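Local coordinates for ruler protein (Pseudomonas aeruginosa, PDB 5CUK) that probably acts as a molecular ruler that senses needle length in type III secretion, this chain being its C-terminal SS domain, at residues A35-V40 against A47-V52; I61-S66 against L95-Q100. One frame throughout, in Å; residues are numbered along the deposited sequence.

Overall arrangement
Interaction 1 joins strands 35-42 and 46-54, and interaction 2 joins strands 59-65 and 93-99. All four belong to one mixed sheet, in chain order across it. The centres of the two contacts lie about 9 Å apart. Strands 46-54 and 59-65 are neighbours and bridge them through probable backbone hydrogen bonds, Glu49 N to Ser64 O at 2.8 Å and Gln51 O to Glu62 N at 2.9 Å. On the helix-covered face, Val48 CG2 packs against Ala65 CB at 3.5 Å. Glycerol is probably from the crystallisation liquor. A bound glycerol lies about 5 Å from the Val52 side chain, and a bound glycerol lies about 4 Å from the Phe97 side chain.

Interaction 1 of 2, residues A35-V40 against A47-V52; sequences AARLQV and AVEVQV
Ala47 rests its methyl against the amide end of Gln39, with Ala47 CB 3.8 Å from Gln39 NE2. Val48 is locked to Val40 by two backbone hydrogen bonds, one in each direction. Glu49 carries much of the polar face. Its chain bends at chi2 (73°), which swings CD toward the neighbouring strand. Glu49 OE2 then lies 3.0 Å from Arg37 NE in a salt bridge. The oxygen sits well out of the guanidinium plane, so the attraction is one of charge alone. Carboxylate and guanidinium planes are 21° apart, and Glu49 CG also lies over a guanidinium face. The other oxygen, Glu49 OE1, comes to 3.2 Å from Gln39 CB. On the opposite face of the sheet, Val50 CG2 comes to 4.0 Å from Val40 CG2, while the Val50 backbone pairs with Leu38 in both directions. Gln51 meets Arg37 at the guanidinium edge. Arg37 NH1 donates to Gln51 OE1 over 2.7 Å, with an N-H...O angle of 151°. Arg37 is thus held between Glu49 and Gln51. Gln51 NE2 turns back to donate to Val52 O at 3.3 Å. That oxygen also accepts a hydrogen bond from Ala36 N, from the other face of its carbonyl plane. Helix 11-29 touches Ala36, Leu38, Val40 and Val52. The ladder is that of an antiparallel beta hairpin, with a polar face and an apolar face turned to a helix.

Interaction 2 of 2, residues I61-S66 against L95-Q100; sequences IEISAS and LTFNQQ
The Glu62 carboxylate and the Asn98 amide stack on one another, their planes 18° apart. Glu62 CD lies 3.7 Å from Asn98 CB, and Glu62 OE2 stands 3.9 Å from Asn98 ND2. Glu62 CG, anti to the backbone N (chi1 -178°), passes 3.5 Å from Thr96 OG1, and the extended chain beyond it carries the carboxylate to Asn98. The second flat group, the Phe97 ring, is on the other face of the sheet and has Ile63 O at its edge, near the ring plane. Phe97 and Ile63 lie side by side and point the same way, with Phe97 CD1 4.0 Å from Ile63 CB. Leu95 CD1 adds apolar contacts to both Ile61 and Ile63. Strands 59-65 and 93-99 run parallel, linked through helices 67-75 and 77-87, which makes a beta-alpha-beta crossover. Those helices cover this apolar face: Leu70 and Leu73 reach Phe97, and Leu80 and Leu84 reach Leu95. The backbone hydrogen bonds take donors from the two strands in turn: Thr96 N to Ile61 O, Ile63 N to Thr96 O, Asn98 N to Ile63 O and Ala65 N to Asn98 O. Back on the polar face, Asn98 ND2 gives a weak hydrogen bond to Ser64 OG at 3.5 Å. A water binds Thr96 OG1 at 2.9 Å and donates a weak bond to Ile61 O at 3.1 Å.

Interaction 1 of 2, residues A35-V40 against A47-V52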
# COMPACT_ATOMS: atom_id res chain seq x y z
N ALA A 35 12.40 -5.52 3.03
CA ALA A 35 11.09 -5.15 3.50
C ALA A 35 11.18 -3.77 4.13
O ALA A 35 12.26 -3.38 4.65
CB ALA A 35 10.57 -6.19 4.47
N ALA A 36 10.08 -3.02 4.04
CA ALA A 36 9.99 -1.71 4.65
C ALA A 36 8.55 -1.47 5.13
O ALA A 36 7.60 -2.05 4.60
CB ALA A 36 10.44 -0.65 3.69
N ARG A 37 8.41 -0.60 6.12
CA ARG A 37 7.12 -0.33 6.68
C ARG A 37 7.13 1.05 7.28
O ARG A 37 8.19 1.56 7.64
CB ARG A 37 6.73 -1.38 7.72
CG ARG A 37 7.35 -1.16 9.07
CD ARG A 37 7.02 -2.30 10.03
NE ARG A 37 5.80 -2.08 10.82
CZ ARG A 37 4.61 -2.64 10.56
NH1 ARG A 37 4.47 -3.48 9.53
NH2 ARG A 37 3.57 -2.39 11.35
N LEU A 38 5.95 1.67 7.36
CA LEU A 38 5.80 3.01 7.90
C LEU A 38 4.34 3.20 8.33
O LEU A 38 3.43 2.63 7.72
CB LEU A 38 6.19 4.05 6.86
CG LEU A 38 6.48 5.48 7.32
CD1 LEU A 38 7.88 5.59 7.88
CD2 LEU A 38 6.27 6.50 6.19
N GLN A 39 4.11 4.00 9.36
CA GLN A 39 2.74 4.44 9.59
C GLN A 39 2.49 5.77 8.88
O GLN A 39 3.30 6.71 8.95
CB GLN A 39 2.43 4.58 11.07
CG GLN A 39 0.95 4.86 11.30
CD GLN A 39 0.59 4.97 12.76
OE1 GLN A 39 0.99 5.92 13.43
NE2 GLN A 39 -0.17 4.01 13.26
N VAL A 40 1.35 5.83 8.20
CA VAL A 40 0.93 7.01 7.47
C VAL A 40 -0.44 7.51 7.95
O VAL A 40 -1.32 6.71 8.20
CB VAL A 40 0.83 6.71 5.98
CG1 VAL A 40 0.75 7.98 5.20
CG2 VAL A 40 2.04 5.86 5.54
N ALA A 47 -5.00 6.68 10.61
CA ALA A 47 -3.68 6.04 10.63
C ALA A 47 -3.71 4.65 10.02
O ALA A 47 -4.51 3.79 10.39
CB ALA A 47 -3.14 5.98 12.04
N VAL A 48 -2.79 4.45 9.10
CA VAL A 48 -2.69 3.29 8.28
C VAL A 48 -1.20 2.79 8.33
O VAL A 48 -0.27 3.59 8.38
CB VAL A 48 -3.16 3.68 6.87
CG1 VAL A 48 -2.21 3.29 5.80
CG2 VAL A 48 -4.54 3.19 6.60
N GLU A 49 -0.98 1.48 8.38
CA GLU A 49 0.37 0.93 8.28
C GLU A 49 0.60 0.39 6.89
O GLU A 49 -0.21 -0.38 6.39
CB GLU A 49 0.59 -0.18 9.31
CG GLU A 49 2.04 -0.60 9.44
CD GLU A 49 2.91 0.45 10.17
OE1 GLU A 49 2.35 1.36 10.84
OE2 GLU A 49 4.15 0.35 10.06
N VAL A 50 1.71 0.79 6.26
CA VAL A 50 2.09 0.23 4.97
C VAL A 50 3.26 -0.73 5.14
O VAL A 50 4.25 -0.37 5.70
CB VAL A 50 2.49 1.32 3.98
CG1 VAL A 50 2.89 0.71 2.66
CG2 VAL A 50 1.35 2.28 3.79
N GLN A 51 3.13 -1.96 4.67
CA GLN A 51 4.25 -2.91 4.69
C GLN A 51 4.48 -3.42 3.28
O GLN A 51 3.51 -3.74 2.58
CB GLN A 51 3.97 -4.08 5.65
CG GLN A 51 5.03 -5.20 5.63
CD GLN A 51 6.22 -4.88 6.53
OE1 GLN A 51 6.06 -4.68 7.73
NE2 GLN A 51 7.40 -4.80 5.94
N VAL A 52 5.73 -3.46 2.84
CA VAL A 52 6.01 -4.06 1.56
C VAL A 52 7.09 -5.12 1.78
O VAL A 52 7.87 -5.05 2.73
CB VAL A 52 6.47 -3.05 0.46
CG1 VAL A 52 5.78 -1.71 0.59
CG2 VAL A 52 7.96 -2.87 0.48

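Interaction 2 of 2, residues I61-S66 against L95-Q100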
# COMPACT_ATOMS: atom_id res chain seq x y z
N ILE A 61 2.41 -6.00 -1.03
CA ILE A 61 2.03 -4.76 -0.33
C ILE A 61 0.83 -5.06 0.53
O ILE A 61 -0.19 -5.56 0.05
CB ILE A 61 1.71 -3.61 -1.32
CG1 ILE A 61 2.92 -3.33 -2.19
CG2 ILE A 61 1.23 -2.32 -0.57
CD1 ILE A 61 2.62 -2.57 -3.42
N GLU A 62 0.97 -4.79 1.82
CA GLU A 62 -0.12 -4.96 2.77
C GLU A 62 -0.43 -3.64 3.50
O GLU A 62 0.47 -2.96 3.99
CB GLU A 62 0.23 -6.04 3.77
CG GLU A 62 -0.84 -6.33 4.79
CD GLU A 62 -0.30 -7.23 5.87
OE1 GLU A 62 -0.51 -8.46 5.79
OE2 GLU A 62 0.37 -6.70 6.80
N ILE A 63 -1.71 -3.27 3.49
CA ILE A 63 -2.18 -2.09 4.17
C ILE A 63 -3.01 -2.52 5.38
O ILE A 63 -3.91 -3.34 5.26
CB ILE A 63 -3.07 -1.18 3.29
CG1 ILE A 63 -2.50 -1.05 1.87
CG2 ILE A 63 -3.26 0.15 3.95
CD1 ILE A 63 -1.07 -0.51 1.82
N SER A 64 -2.67 -1.95 6.53
CA SER A 64 -3.34 -2.25 7.77
C SER A 64 -4.04 -0.98 8.20
O SER A 64 -3.44 0.11 8.16
CB SER A 64 -2.36 -2.74 8.83
OG SER A 64 -1.63 -3.85 8.33
N ALA A 65 -5.30 -1.12 8.59
CA ALA A 65 -6.13 0.04 8.91
C ALA A 65 -7.27 -0.29 9.88
O ALA A 65 -7.55 -1.45 10.15
CB ALA A 65 -6.72 0.61 7.62
N SER A 66 -7.95 0.75 10.35
CA SER A 66 -9.14 0.59 11.17
C SER A 66 -10.20 -0.17 10.36
O SER A 66 -10.09 -0.30 9.12
CB SER A 66 -9.65 1.95 11.63
OG SER A 66 -10.31 2.61 10.57
N LEU A 95 -1.51 -7.36 -3.53
CA LEU A 95 -2.11 -6.42 -2.58
C LEU A 95 -2.96 -7.14 -1.57
O LEU A 95 -3.83 -7.91 -1.92
CB LEU A 95 -2.97 -5.39 -3.32
CG LEU A 95 -3.73 -4.44 -2.41
CD1 LEU A 95 -2.76 -3.56 -1.65
CD2 LEU A 95 -4.74 -3.59 -3.20
N THR A 96 -2.70 -6.89 -0.29
CA THR A 96 -3.51 -7.47 0.77
C THR A 96 -3.86 -6.42 1.85
O THR A 96 -3.18 -5.39 1.98
CB THR A 96 -2.79 -8.64 1.42
OG1 THR A 96 -1.53 -8.19 1.92
CG2 THR A 96 -2.53 -9.76 0.41
N PHE A 97 -4.91 -6.71 2.63
CA PHE A 97 -5.37 -5.83 3.71
C PHE A 97 -5.38 -6.54 5.07
O PHE A 97 -5.63 -7.73 5.17
CB PHE A 97 -6.75 -5.28 3.39
CG PHE A 97 -6.79 -4.54 2.11
CD1 PHE A 97 -6.16 -3.32 1.99
CD2 PHE A 97 -7.42 -5.08 1.00
CE1 PHE A 97 -6.16 -2.63 0.79
CE2 PHE A 97 -7.43 -4.39 -0.20
CZ PHE A 97 -6.79 -3.17 -0.30
N ASN A 98 -5.09 -5.78 6.11
CA ASN A 98 -4.91 -6.31 7.46
C ASN A 98 -5.62 -5.38 8.44
O ASN A 98 -5.84 -4.20 8.12
CB ASN A 98 -3.41 -6.38 7.78
CG ASN A 98 -3.07 -7.35 8.92
OD1 ASN A 98 -3.62 -8.45 9.00
ND2 ASN A 98 -2.14 -6.94 9.79
N GLN A 99 -5.96 -5.86 9.63
CA GLN A 99 -6.54 -4.99 10.64
C GLN A 99 -5.48 -4.43 11.57
O GLN A 99 -4.51 -5.10 11.89
CB GLN A 99 -7.63 -5.71 11.43
CG GLN A 99 -8.80 -4.77 11.73
CD GLN A 99 -9.78 -5.33 12.76
OE1 GLN A 99 -10.39 -6.38 12.56
NE2 GLN A 99 -9.96 -4.60 13.86
N GLN A 100 -5.67 -3.19 12.01
CA GLN A 100 -4.62 -2.44 12.69
C GLN A 100 -3.95 -3.21 13.83
O GLN A 100 -2.78 -3.63 13.73
CB GLN A 100 -5.18 -1.11 13.20
CG GLN A 100 -4.12 -0.07 13.58
CD GLN A 100 -3.14 0.25 12.44
OE1 GLN A 100 -2.18 -0.50 12.20
NE2 GLN A 100 -3.39 1.36 11.75
O HOH W 1 0.61 -8.51 0.05